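PDB 6JD6: ankyrin repeat domain-containing protein EMB506, chloroplastic from Arabidopsis thaliana, which is involved in the initial differentiation of the proplastid during embryo development and is required for correct formation of cotyledons and of leaf margins. Local coordinates for residues E101-L105 with L131-L136; W113-Q117 with L136-D142; A120-I125 with K157-H163; A169-L173 with K199-D203; A247-L252 with L263-K268. All coordinates share one frame; numbering follows the deposited sequence.

Contact 1 (E101-L105 with L131-L136); sequences EKPNL and LIENGL
Pro103 and Leu131 bring the two backbones together, their CA atoms 7.2 Å apart, where an irregular loop, 101-105, passes the C-terminal end of helix 125-133. That helix stops in a Schellman motif: Leu136 N bonds to Leu131 O and Gly135 N to Ile132 O, with Gly135 at a positive phi of 114°, where a CB would collide with the preceding carbonyl oxygen. The apolar contact centres on one methyl. Leu131 CD2 touches Pro103 CG at 3.6 Å and Leu105 CD1 at 3.7 Å, the side chains of Leu105 and Leu131 lying alongside one another and pointing opposite ways. A compact proline ring and branched leucines suit this spot, since they offer carbon surface without leaving a polar group there. Leu105 CD1 also comes within 4.4 Å of Leu136 CD2. Farther out, Lys102 crosses Asn134 at about a right angle, its CD 3.4 Å from Asn134 OD1. A bend at chi2 (-67°) turns this aliphatic middle of the lysine across the amide. Segment 101-105 also meets the other protein chain of the assembly, packing Pro103 on its backbone. The pairing is that of a preceding loop laid against the Schellman-capped end of the second helix in an ankyrin helix-turn-helix.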
# COMPACT_ATOMS: atom_id res chain seq x y z
N GLU A 101 2.54 -12.14 -27.62
CA GLU A 101 1.83 -13.23 -26.97
C GLU A 101 2.02 -13.19 -25.46
O GLU A 101 1.06 -13.38 -24.70
CB GLU A 101 2.30 -14.58 -27.53
CG GLU A 101 1.70 -15.79 -26.84
CD GLU A 101 2.12 -17.09 -27.48
OE1 GLU A 101 2.54 -17.08 -28.66
OE2 GLU A 101 2.03 -18.14 -26.81
N LYS A 102 3.25 -12.94 -25.02
CA LYS A 102 3.57 -12.82 -23.60
C LYS A 102 3.69 -11.35 -23.22
O LYS A 102 3.94 -10.51 -24.08
CB LYS A 102 4.89 -13.54 -23.30
CG LYS A 102 4.93 -14.99 -23.75
CD LYS A 102 3.96 -15.86 -22.96
CE LYS A 102 3.99 -17.30 -23.45
NZ LYS A 102 3.10 -18.19 -22.64
N PRO A 103 3.49 -11.02 -21.94
CA PRO A 103 3.61 -9.62 -21.51
C PRO A 103 4.99 -9.03 -21.82
O PRO A 103 6.01 -9.68 -21.59
CB PRO A 103 3.36 -9.68 -19.99
CG PRO A 103 3.34 -11.13 -19.63
CD PRO A 103 2.98 -11.89 -20.86
N ASN A 104 4.99 -7.82 -22.35
CA ASN A 104 6.22 -7.11 -22.69
C ASN A 104 6.66 -6.26 -21.51
O ASN A 104 6.19 -5.13 -21.34
CB ASN A 104 5.99 -6.24 -23.93
CG ASN A 104 7.28 -5.72 -24.54
OD1 ASN A 104 8.19 -5.27 -23.83
ND2 ASN A 104 7.38 -5.79 -25.86
N LEU A 105 7.57 -6.80 -20.70
CA LEU A 105 7.97 -6.17 -19.43
C LEU A 105 8.36 -4.70 -19.53
O LEU A 105 7.89 -3.88 -18.74
CB LEU A 105 9.09 -6.96 -18.74
CG LEU A 105 8.71 -8.19 -17.91
CD1 LEU A 105 7.38 -7.98 -17.21
CD2 LEU A 105 8.67 -9.44 -18.76
N LEU A 131 3.20 -13.73 -15.07
CA LEU A 131 4.39 -12.89 -15.18
C LEU A 131 5.61 -13.61 -14.64
O LEU A 131 6.66 -13.63 -15.27
CB LEU A 131 4.19 -11.58 -14.41
CG LEU A 131 3.51 -10.44 -15.16
CD1 LEU A 131 3.31 -9.27 -14.22
CD2 LEU A 131 4.36 -10.02 -16.35
N ILE A 132 5.47 -14.20 -13.45
CA ILE A 132 6.56 -14.90 -12.79
C ILE A 132 7.00 -16.13 -13.59
O ILE A 132 8.20 -16.33 -13.81
CB ILE A 132 6.17 -15.30 -11.36
CG1 ILE A 132 5.92 -14.05 -10.51
CG2 ILE A 132 7.24 -16.18 -10.72
CD1 ILE A 132 5.31 -14.33 -9.15
N GLU A 133 6.04 -16.93 -14.03
CA GLU A 133 6.34 -18.13 -14.81
C GLU A 133 6.97 -17.82 -16.17
O GLU A 133 7.65 -18.67 -16.74
CB GLU A 133 5.09 -19.00 -14.97
CG GLU A 133 4.61 -19.62 -13.67
CD GLU A 133 3.18 -20.12 -13.75
OE1 GLU A 133 2.60 -20.10 -14.86
OE2 GLU A 133 2.63 -20.51 -12.70
N ASN A 134 6.74 -16.61 -16.67
CA ASN A 134 7.37 -16.18 -17.91
C ASN A 134 8.75 -15.54 -17.71
O ASN A 134 9.31 -14.97 -18.64
CB ASN A 134 6.45 -15.22 -18.68
CG ASN A 134 5.41 -15.95 -19.51
OD1 ASN A 134 5.73 -16.87 -20.26
ND2 ASN A 134 4.15 -15.55 -19.36
N GLY A 135 9.28 -15.64 -16.50
CA GLY A 135 10.66 -15.25 -16.25
C GLY A 135 10.91 -14.04 -15.37
O GLY A 135 12.07 -13.74 -15.06
N LEU A 136 9.86 -13.34 -14.96
CA LEU A 136 10.04 -12.21 -14.05
C LEU A 136 10.32 -12.70 -12.64
O LEU A 136 9.57 -13.51 -12.09
CB LEU A 136 8.81 -11.30 -14.06
CG LEU A 136 8.89 -10.11 -13.09
CD1 LEU A 136 10.03 -9.17 -13.48
CD2 LEU A 136 7.56 -9.35 -13.03

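Contact 2 (W113-Q117 with L136-D142); sequences WKPLQ and LDIDDVD
Lys114 stretches across to Asp140 and Asp142, and its chain meets them in turn. CB starts out toward the loop; CG then lies 4.0 Å from Asp142 CB, carbon against carbon. CD and CE both pass 3.4 Å from Asp140 OD1, crossing the aspartate at about a right angle, and CE is also near Val141 O. A turn at chi4 (-61°) leaves NZ 4.7 Å from Asp140 OD1, too far for a salt bridge, although the opposite charges probably still attract. Lys114 holds the N-cap position of helix 115-121, and the Lys-Pro-Leu-Gln run it begins stands where many ankyrin repeats have Thr-Pro-Leu-His, at the start of the first helix of ANK 1. The leucine of that run, Leu116, meets Leu136 tip to tip, CG to CD2 at 3.7 Å, as suits a branched apolar residue facing the foot of the loop. The last of the four, Gln117, gives a short, nearly straight bond from NE2 to Asp142 OD2 (2.6 Å, 170°). The carboxylate receives it from above its plane, while the acceptor lies almost in the amide plane. NE2 donates its other proton to a water at 2.8 Å, which sits close to Asp140 O. Gln117 OE1 is held by Lys151, and Asp142 OD1 accepts the backbone N of Asp144 and of Gln146.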
# COMPACT_ATOMS: atom_id res chain seq x y z
N TRP A 113 4.66 2.34 -11.34
CA TRP A 113 3.72 1.24 -11.56
C TRP A 113 4.39 -0.03 -12.05
O TRP A 113 4.55 -0.24 -13.26
CB TRP A 113 2.60 1.68 -12.51
CG TRP A 113 2.17 3.07 -12.21
CD1 TRP A 113 2.32 4.18 -13.00
CD2 TRP A 113 1.56 3.53 -11.00
NE1 TRP A 113 1.82 5.29 -12.36
CE2 TRP A 113 1.35 4.92 -11.13
CE3 TRP A 113 1.16 2.90 -9.81
CZ2 TRP A 113 0.77 5.68 -10.12
CZ3 TRP A 113 0.57 3.66 -8.82
CH2 TRP A 113 0.38 5.04 -8.98
N LYS A 114 4.78 -0.87 -11.10
CA LYS A 114 5.33 -2.19 -11.39
C LYS A 114 4.18 -3.19 -11.48
O LYS A 114 3.34 -3.25 -10.58
CB LYS A 114 6.30 -2.60 -10.28
CG LYS A 114 7.71 -2.04 -10.44
CD LYS A 114 8.65 -3.13 -10.94
CE LYS A 114 10.04 -2.61 -11.20
NZ LYS A 114 10.04 -1.55 -12.24
N PRO A 115 4.13 -3.97 -12.57
CA PRO A 115 3.02 -4.89 -12.85
C PRO A 115 2.72 -5.84 -11.70
O PRO A 115 1.56 -5.97 -11.32
CB PRO A 115 3.52 -5.68 -14.07
CG PRO A 115 4.49 -4.77 -14.73
CD PRO A 115 5.15 -3.99 -13.63
N LEU A 116 3.74 -6.49 -11.15
CA LEU A 116 3.53 -7.40 -10.02
C LEU A 116 2.91 -6.69 -8.83
O LEU A 116 2.03 -7.24 -8.16
CB LEU A 116 4.84 -8.06 -9.59
CG LEU A 116 5.20 -9.41 -10.21
CD1 LEU A 116 6.39 -10.02 -9.46
CD2 LEU A 116 4.01 -10.36 -10.21
N GLN A 117 3.36 -5.47 -8.56
CA GLN A 117 2.83 -4.69 -7.46
C GLN A 117 1.37 -4.33 -7.70
O GLN A 117 0.52 -4.52 -6.83
CB GLN A 117 3.65 -3.41 -7.25
CG GLN A 117 5.07 -3.64 -6.75
CD GLN A 117 5.74 -2.34 -6.34
OE1 GLN A 117 5.09 -1.31 -6.19
NE2 GLN A 117 7.06 -2.38 -6.15
N LEU A 136 9.86 -13.34 -14.96
CA LEU A 136 10.04 -12.21 -14.05
C LEU A 136 10.32 -12.70 -12.64
O LEU A 136 9.57 -13.51 -12.09
CB LEU A 136 8.81 -11.30 -14.06
CG LEU A 136 8.89 -10.11 -13.09
CD1 LEU A 136 10.03 -9.17 -13.48
CD2 LEU A 136 7.56 -9.35 -13.03
N ASP A 137 11.42 -12.23 -12.06
CA ASP A 137 11.81 -12.62 -10.71
C ASP A 137 10.72 -12.21 -9.71
O ASP A 137 10.28 -11.07 -9.71
CB ASP A 137 13.15 -11.99 -10.35
CG ASP A 137 13.62 -12.33 -8.94
OD1 ASP A 137 13.01 -13.21 -8.29
OD2 ASP A 137 14.61 -11.73 -8.48
N ILE A 138 10.29 -13.15 -8.89
CA ILE A 138 9.27 -12.87 -7.88
C ILE A 138 9.74 -11.78 -6.91
O ILE A 138 8.94 -11.01 -6.39
CB ILE A 138 8.84 -14.16 -7.13
CG1 ILE A 138 7.62 -13.90 -6.24
CG2 ILE A 138 10.01 -14.73 -6.32
CD1 ILE A 138 7.00 -15.17 -5.68
N ASP A 139 11.06 -11.71 -6.71
CA ASP A 139 11.65 -10.70 -5.84
C ASP A 139 12.19 -9.50 -6.61
O ASP A 139 13.10 -8.81 -6.14
CB ASP A 139 12.76 -11.31 -4.98
CG ASP A 139 12.25 -12.36 -4.03
OD1 ASP A 139 11.16 -12.17 -3.45
OD2 ASP A 139 12.94 -13.39 -3.86
N ASP A 140 11.66 -9.27 -7.81
CA ASP A 140 11.99 -8.08 -8.58
C ASP A 140 11.71 -6.82 -7.75
O ASP A 140 10.64 -6.69 -7.16
CB ASP A 140 11.18 -8.05 -9.87
CG ASP A 140 11.45 -6.82 -10.70
OD1 ASP A 140 10.57 -5.93 -10.75
OD2 ASP A 140 12.55 -6.73 -11.30
N VAL A 141 12.68 -5.91 -7.70
CA VAL A 141 12.55 -4.71 -6.87
C VAL A 141 12.29 -3.44 -7.69
O VAL A 141 12.67 -3.35 -8.85
CB VAL A 141 13.80 -4.48 -5.99
CG1 VAL A 141 13.94 -5.59 -4.96
CG2 VAL A 141 15.05 -4.38 -6.85
N ASP A 142 11.64 -2.46 -7.07
CA ASP A 142 11.41 -1.18 -7.73
C ASP A 142 12.45 -0.13 -7.34
O ASP A 142 13.54 -0.46 -6.86
CB ASP A 142 9.98 -0.67 -7.50
CG ASP A 142 9.67 -0.36 -6.03
OD1 ASP A 142 10.61 -0.24 -5.21
OD2 ASP A 142 8.47 -0.22 -5.70
O HOH W 1 8.45 -4.52 -7.20

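Contact 3 (A120-I125 with K157-H163); sequences ALSMQI and KEAVISH. With SO4 (sulfate ion), chain I.
Ala120, Met123 and Ile125 of the first ankyrin repeat pack on Val160, Lys157 and His163 of the second, joining neighbouring repeats through apolar packing and one polar bond, from Lys157 to the end of helix 115-121. Val160, branched at CB, faces several partners: CG1 meets Ala120 CB at 3.8 Å, and CG2 touches Met123 SD and Ile125 CG1. Met123, C-prime residue of a Schellman motif with positive phi, bends its thioether at chi2 (-74°) to bring SD beside Lys157 CG. Ile125 CG2 sits over the centre of the His163 ring in a CH-pi contact, 3.5 Å from the centroid. His163 ND1 gives a 2.9 Å bond to O4 of a sulfate probably from the crystallisation liquor, and NE2 bonds to Asp129; in the crystal these anions would probably favour a protonated ring. Lys157 NZ donates to Leu121 O at 3.1 Å, in the carbonyl plane and on a lone pair, and weakly to the backbone of the other protein chain. A serine in place of Lys157 would probably leave Leu121 O without this donor and open a gap beside Met123 SD. Helix 158-166 packed on the helix end and turn of the repeat before it is characteristic of the ankyrin solenoid.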
# COMPACT_ATOMS: atom_id res chain seq x y z
N ALA A 120 -0.84 -7.34 -7.59
CA ALA A 120 -0.99 -7.73 -6.19
C ALA A 120 -2.06 -6.89 -5.49
O ALA A 120 -2.93 -7.42 -4.82
CB ALA A 120 0.34 -7.61 -5.46
N LEU A 121 -1.98 -5.57 -5.66
CA LEU A 121 -2.92 -4.67 -4.99
C LEU A 121 -4.34 -4.78 -5.58
O LEU A 121 -5.32 -4.43 -4.92
CB LEU A 121 -2.41 -3.23 -5.02
CG LEU A 121 -1.15 -2.93 -4.21
CD1 LEU A 121 -0.70 -1.50 -4.41
CD2 LEU A 121 -1.35 -3.22 -2.71
N SER A 122 -4.44 -5.25 -6.82
CA SER A 122 -5.74 -5.45 -7.45
C SER A 122 -6.20 -6.91 -7.38
O SER A 122 -7.16 -7.29 -8.06
CB SER A 122 -5.73 -4.97 -8.91
OG SER A 122 -5.68 -3.55 -8.97
N MET A 123 -5.51 -7.70 -6.57
CA MET A 123 -5.90 -9.08 -6.30
C MET A 123 -5.89 -9.97 -7.54
O MET A 123 -6.78 -10.80 -7.71
CB MET A 123 -7.30 -9.12 -5.67
CG MET A 123 -7.43 -8.35 -4.36
SD MET A 123 -6.63 -9.22 -3.01
CE MET A 123 -7.15 -10.91 -3.35
N GLN A 124 -4.90 -9.80 -8.40
CA GLN A 124 -4.82 -10.57 -9.64
C GLN A 124 -3.76 -11.66 -9.55
O GLN A 124 -2.71 -11.58 -10.19
CB GLN A 124 -4.54 -9.64 -10.82
CG GLN A 124 -5.64 -8.63 -11.11
CD GLN A 124 -6.79 -9.21 -11.92
OE1 GLN A 124 -7.05 -10.41 -11.90
NE2 GLN A 124 -7.47 -8.35 -12.67
N ILE A 125 -4.04 -12.68 -8.75
CA ILE A 125 -3.05 -13.71 -8.46
C ILE A 125 -2.61 -14.50 -9.69
O ILE A 125 -1.41 -14.67 -9.92
CB ILE A 125 -3.56 -14.66 -7.35
CG1 ILE A 125 -3.54 -13.94 -6.00
CG2 ILE A 125 -2.72 -15.92 -7.29
CD1 ILE A 125 -4.06 -14.78 -4.85
N LYS A 157 -3.09 -7.02 1.59
CA LYS A 157 -3.76 -7.98 0.72
C LYS A 157 -3.36 -9.39 1.14
O LYS A 157 -2.50 -10.02 0.51
CB LYS A 157 -3.34 -7.72 -0.73
CG LYS A 157 -4.37 -6.96 -1.56
CD LYS A 157 -4.56 -5.51 -1.16
CE LYS A 157 -5.86 -4.99 -1.79
NZ LYS A 157 -5.90 -3.51 -2.06
N GLU A 158 -4.00 -9.89 2.19
CA GLU A 158 -3.48 -11.07 2.89
C GLU A 158 -3.49 -12.38 2.10
O GLU A 158 -2.61 -13.21 2.28
CB GLU A 158 -4.13 -11.20 4.27
CG GLU A 158 -3.79 -10.03 5.19
CD GLU A 158 -4.13 -10.28 6.65
OE1 GLU A 158 -3.22 -10.19 7.50
OE2 GLU A 158 -5.31 -10.56 6.95
N ALA A 159 -4.47 -12.56 1.22
CA ALA A 159 -4.51 -13.76 0.38
C ALA A 159 -3.39 -13.75 -0.66
O ALA A 159 -2.84 -14.80 -1.01
CB ALA A 159 -5.87 -13.89 -0.30
N VAL A 160 -3.06 -12.56 -1.16
CA VAL A 160 -1.95 -12.39 -2.09
C VAL A 160 -0.62 -12.60 -1.37
O VAL A 160 0.29 -13.25 -1.88
CB VAL A 160 -1.99 -11.00 -2.75
CG1 VAL A 160 -0.73 -10.74 -3.55
CG2 VAL A 160 -3.22 -10.87 -3.64
N ILE A 161 -0.53 -12.04 -0.16
CA ILE A 161 0.65 -12.21 0.68
C ILE A 161 1.01 -13.68 0.89
O ILE A 161 2.13 -14.10 0.61
CB ILE A 161 0.45 -11.53 2.05
CG1 ILE A 161 0.40 -10.01 1.88
CG2 ILE A 161 1.57 -11.93 3.02
CD1 ILE A 161 -0.27 -9.28 3.03
N SER A 162 0.04 -14.46 1.35
CA SER A 162 0.28 -15.87 1.62
C SER A 162 0.61 -16.66 0.34
O SER A 162 1.39 -17.61 0.38
CB SER A 162 -0.91 -16.50 2.35
OG SER A 162 -2.05 -16.53 1.52
N HIS A 163 0.01 -16.25 -0.77
CA HIS A 163 0.30 -16.88 -2.06
C HIS A 163 1.76 -16.66 -2.45
O HIS A 163 2.45 -17.61 -2.83
CB HIS A 163 -0.61 -16.32 -3.16
CG HIS A 163 -0.28 -16.84 -4.53
ND1 HIS A 163 -0.76 -18.04 -5.00
CD2 HIS A 163 0.49 -16.33 -5.52
CE1 HIS A 163 -0.31 -18.24 -6.22
NE2 HIS A 163 0.46 -17.22 -6.56
S SO4 I . -1.86 -21.26 -4.26
O1 SO4 I . -2.54 -22.42 -3.68
O2 SO4 I . -0.52 -21.15 -3.69
O3 SO4 I . -1.77 -21.43 -5.71
O4 SO4 I . -2.62 -20.05 -3.96

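Contact 4 (A169-L173 with K199-D203); sequences ANPHL and KYNVD
Pro171 and Val202 supply most of the apolar side of this surface contact between two loops, each of which follows a helix. Pro171 CB lies 3.9 Å from Val202 CG1, and the same methyl approaches Pro171 O. The proline also presents CG to Tyr200 CB at 4.1 Å, the two side chains crossing at about a right angle. A rigid ring and a branched valine suit the place, since both also pack on Leu197 of helix 191-199.

Ring contacts come from His172. Its CG stands anti to the carbonyl carbon (chi1 -50°), which swings the imidazole toward the second loop, where CE1 faces Asn201 O at 3.7 Å. One ring face is covered within its own segment by Pro171 CG, offset toward the rim.

Polar links between the loops run through water. One water lies 2.6 Å from His172 ND1 and accepts a hydrogen bond from Asp203 N; another, 3.1 Å from His172 NE2, donates to Tyr200 O at 2.8 Å. Inside the first loop, Asn170 OD1 accepts His172 N at 2.8 Å in an Asx turn, which fixes the backbone from which the imidazole springs.

Chemically, then, carbon surface joins the loops of ANK 2 and ANK 3 directly, while histidine, with a polar nitrogen on each flank, lets two waters link it to Asp203 N and Tyr200 O on the exposed side of the contact.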
# COMPACT_ATOMS: atom_id res chain seq x y z
N ALA A 169 8.55 -16.18 -2.37
CA ALA A 169 8.94 -14.78 -2.22
C ALA A 169 9.78 -14.64 -0.95
O ALA A 169 9.45 -15.22 0.08
CB ALA A 169 7.71 -13.89 -2.15
N ASN A 170 10.87 -13.89 -1.05
CA ASN A 170 11.79 -13.72 0.06
C ASN A 170 11.19 -12.78 1.10
O ASN A 170 10.95 -11.60 0.82
CB ASN A 170 13.13 -13.19 -0.45
CG ASN A 170 14.22 -13.20 0.60
OD1 ASN A 170 13.97 -13.06 1.80
ND2 ASN A 170 15.46 -13.38 0.16
N PRO A 171 10.92 -13.30 2.31
CA PRO A 171 10.29 -12.52 3.38
C PRO A 171 11.29 -11.73 4.22
O PRO A 171 10.89 -11.05 5.16
CB PRO A 171 9.63 -13.60 4.24
CG PRO A 171 10.58 -14.75 4.13
CD PRO A 171 11.14 -14.70 2.72
N HIS A 172 12.57 -11.82 3.88
CA HIS A 172 13.62 -11.23 4.71
C HIS A 172 14.15 -9.90 4.17
O HIS A 172 14.82 -9.16 4.89
CB HIS A 172 14.79 -12.21 4.86
CG HIS A 172 14.38 -13.58 5.28
ND1 HIS A 172 13.92 -13.87 6.55
CD2 HIS A 172 14.36 -14.75 4.61
CE1 HIS A 172 13.65 -15.16 6.64
NE2 HIS A 172 13.90 -15.72 5.47
N LEU A 173 13.84 -9.61 2.91
CA LEU A 173 14.41 -8.46 2.21
C LEU A 173 14.05 -7.11 2.82
O LEU A 173 12.87 -6.81 3.05
CB LEU A 173 14.02 -8.49 0.73
CG LEU A 173 14.60 -9.64 -0.07
CD1 LEU A 173 14.05 -9.65 -1.50
CD2 LEU A 173 16.12 -9.56 -0.08
N LYS A 199 6.30 -18.06 10.83
CA LYS A 199 6.45 -19.42 10.33
C LYS A 199 7.55 -19.52 9.27
O LYS A 199 8.07 -20.60 9.00
CB LYS A 199 5.12 -19.96 9.80
CG LYS A 199 4.07 -20.10 10.89
CD LYS A 199 2.81 -20.79 10.39
CE LYS A 199 1.87 -21.10 11.55
NZ LYS A 199 0.78 -22.03 11.15
N TYR A 200 7.90 -18.38 8.68
CA TYR A 200 9.00 -18.32 7.73
C TYR A 200 10.28 -17.87 8.42
O TYR A 200 11.28 -17.57 7.76
CB TYR A 200 8.65 -17.42 6.55
CG TYR A 200 7.64 -18.06 5.62
CD1 TYR A 200 8.06 -18.85 4.55
CD2 TYR A 200 6.28 -17.91 5.83
CE1 TYR A 200 7.15 -19.45 3.71
CE2 TYR A 200 5.36 -18.51 4.99
CZ TYR A 200 5.80 -19.28 3.93
OH TYR A 200 4.89 -19.88 3.09
N ASN A 201 10.24 -17.84 9.75
CA ASN A 201 11.40 -17.53 10.57
C ASN A 201 12.07 -16.21 10.23
O ASN A 201 13.30 -16.12 10.17
CB ASN A 201 12.42 -18.67 10.53
CG ASN A 201 11.86 -19.96 11.11
OD1 ASN A 201 11.65 -20.07 12.32
ND2 ASN A 201 11.62 -20.94 10.25
N VAL A 202 11.27 -15.17 10.02
CA VAL A 202 11.81 -13.84 9.79
C VAL A 202 12.49 -13.32 11.05
O VAL A 202 12.20 -13.77 12.16
CB VAL A 202 10.72 -12.84 9.35
CG1 VAL A 202 10.00 -13.34 8.09
CG2 VAL A 202 9.73 -12.59 10.48
N ASP A 203 13.42 -12.39 10.86
CA ASP A 203 14.09 -11.73 11.97
C ASP A 203 13.14 -10.69 12.55
O ASP A 203 12.86 -9.67 11.91
CB ASP A 203 15.38 -11.09 11.46
CG ASP A 203 16.10 -10.27 12.51
OD1 ASP A 203 15.77 -10.39 13.71
OD2 ASP A 203 17.00 -9.50 12.13
O HOH W 2 14.58 -11.95 8.25
O HOH W 3 12.41 -18.42 5.39

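Contact 5 (A247-L252 with L263-K268); sequences ALDLAL and LVKLLK
Ala251 O, on the residue whose methyl fits against Leu263, Val264 and Leu267, accepts a hydrogen bond from Arg222 and a weak one from Ser260. The two short helical segments run nearly antiparallel, at 160°, with axes 9.2 Å apart. Small Ala251 permits the close approach: its CB lies 3.6 Å from Leu267 CD1 and 3.9 Å from Leu263 CB. Val264 CG2 fills the neighbouring position, 3.6 Å from Leu252 CD2, the two side chains crossing at about a right angle. With chi1 at 177°, Leu248 points CG away from its own amide nitrogen, which carries its methyls toward the C-terminal end of helix 260-269. There Leu248 CD2 rests 3.7 Å from Lys268 NZ and 3.8 Å from Lys268 CE, and CD1 is 4.2 Å from Val264 CG2. Replacing Leu248 with an alanine would probably open a gap beside Val264 and leave the aliphatic part of Lys268 freer to move. Lysine suits this margin because it combines carbon cover for the leucine with a charge in a partly exposed place. The helices of ANK 5 are thus joined side chain to side chain by dispersion and exclusion of water, while Arg222 and Lys237, from outside the helix pair, hold backbone carbonyls.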
# COMPACT_ATOMS: atom_id res chain seq x y z
N ALA A 247 11.04 0.94 23.03
CA ALA A 247 9.60 0.76 22.82
C ALA A 247 8.84 1.29 24.03
O ALA A 247 7.75 1.84 23.90
CB ALA A 247 9.27 -0.71 22.57
N LEU A 248 9.44 1.13 25.21
CA LEU A 248 8.89 1.67 26.45
C LEU A 248 8.62 3.18 26.34
O LEU A 248 7.59 3.66 26.80
CB LEU A 248 9.83 1.40 27.62
CG LEU A 248 9.40 1.97 28.97
CD1 LEU A 248 8.07 1.38 29.41
CD2 LEU A 248 10.47 1.73 30.02
N ASP A 249 9.55 3.91 25.73
CA ASP A 249 9.38 5.35 25.53
C ASP A 249 8.17 5.64 24.64
O ASP A 249 7.42 6.59 24.89
CB ASP A 249 10.65 5.96 24.94
CG ASP A 249 11.83 5.85 25.88
OD1 ASP A 249 11.65 6.13 27.08
OD2 ASP A 249 12.93 5.48 25.42
N LEU A 250 7.99 4.83 23.60
CA LEU A 250 6.86 5.01 22.69
C LEU A 250 5.54 4.71 23.39
O LEU A 250 4.50 5.29 23.07
CB LEU A 250 7.00 4.12 21.45
CG LEU A 250 8.18 4.42 20.53
CD1 LEU A 250 8.06 3.66 19.23
CD2 LEU A 250 8.28 5.90 20.26
N ALA A 251 5.57 3.78 24.34
CA ALA A 251 4.38 3.44 25.10
C ALA A 251 3.98 4.59 26.02
O ALA A 251 2.81 4.94 26.12
CB ALA A 251 4.60 2.16 25.91
N LEU A 252 4.98 5.17 26.68
CA LEU A 252 4.76 6.21 27.69
C LEU A 252 4.40 7.57 27.10
O LEU A 252 3.67 8.35 27.72
CB LEU A 252 6.02 6.38 28.54
CG LEU A 252 6.46 5.25 29.46
CD1 LEU A 252 7.92 5.44 29.85
CD2 LEU A 252 5.59 5.20 30.70
N LEU A 263 0.09 -0.98 27.37
CA LEU A 263 1.30 -1.23 26.61
C LEU A 263 2.54 -1.29 27.51
O LEU A 263 3.39 -2.17 27.35
CB LEU A 263 1.47 -0.19 25.50
CG LEU A 263 0.43 -0.30 24.38
CD1 LEU A 263 0.42 0.94 23.51
CD2 LEU A 263 0.68 -1.55 23.53
N VAL A 264 2.63 -0.35 28.45
CA VAL A 264 3.73 -0.33 29.41
C VAL A 264 3.76 -1.63 30.21
O VAL A 264 4.83 -2.21 30.42
CB VAL A 264 3.60 0.87 30.38
CG1 VAL A 264 4.46 0.66 31.63
CG2 VAL A 264 3.97 2.17 29.68
N LYS A 265 2.59 -2.07 30.63
CA LYS A 265 2.45 -3.31 31.39
C LYS A 265 2.99 -4.51 30.60
O LYS A 265 3.78 -5.29 31.11
CB LYS A 265 0.99 -3.51 31.78
CG LYS A 265 0.71 -4.71 32.65
CD LYS A 265 -0.54 -4.48 33.50
CE LYS A 265 -1.72 -4.03 32.65
NZ LYS A 265 -2.97 -3.88 33.46
N LEU A 266 2.57 -4.63 29.34
CA LEU A 266 3.10 -5.66 28.45
C LEU A 266 4.62 -5.60 28.33
O LEU A 266 5.29 -6.63 28.32
CB LEU A 266 2.48 -5.54 27.06
CG LEU A 266 1.03 -5.99 26.89
CD1 LEU A 266 0.53 -5.69 25.49
CD2 LEU A 266 0.90 -7.48 27.20
N LEU A 267 5.15 -4.39 28.24
CA LEU A 267 6.58 -4.19 28.03
C LEU A 267 7.40 -4.44 29.29
O LEU A 267 8.60 -4.66 29.21
CB LEU A 267 6.85 -2.78 27.50
CG LEU A 267 6.38 -2.51 26.07
CD1 LEU A 267 6.34 -1.02 25.78
CD2 LEU A 267 7.29 -3.22 25.07
N LYS A 268 6.75 -4.41 30.44
CA LYS A 268 7.44 -4.63 31.71
C LYS A 268 7.36 -6.07 32.18
O LYS A 268 8.14 -6.50 33.03
CB LYS A 268 6.89 -3.69 32.79
CG LYS A 268 7.33 -2.24 32.63
CD LYS A 268 8.84 -2.10 32.79
CE LYS A 268 9.27 -0.64 32.78
NZ LYS A 268 10.74 -0.48 32.97

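In the fold
Contacts 1 to 4 follow the ankyrin stack from its N-terminal side, and contact 5 lies at the far end, its centre about 48 Å from that of contact 1. Contacts 1 and 2 are about 11 Å apart, share Leu136, and pack Leu131 on Pro115. Contacts 2 and 3 both use helix 115-121. The segments of contacts 1, 2 and 3 alternate along the chain; contacts 4 and 5 follow in series. Contact 2 reaches contact 4 through Asp139 OD1 and Asn170 N, a probable hydrogen bond from loop to loop. Contact 2 lies largely within ANK 1 and contact 5 within ANK 5, whereas contacts 3 and 4 join successive repeats, consistent with a solenoid held together within and between neighbouring repeats.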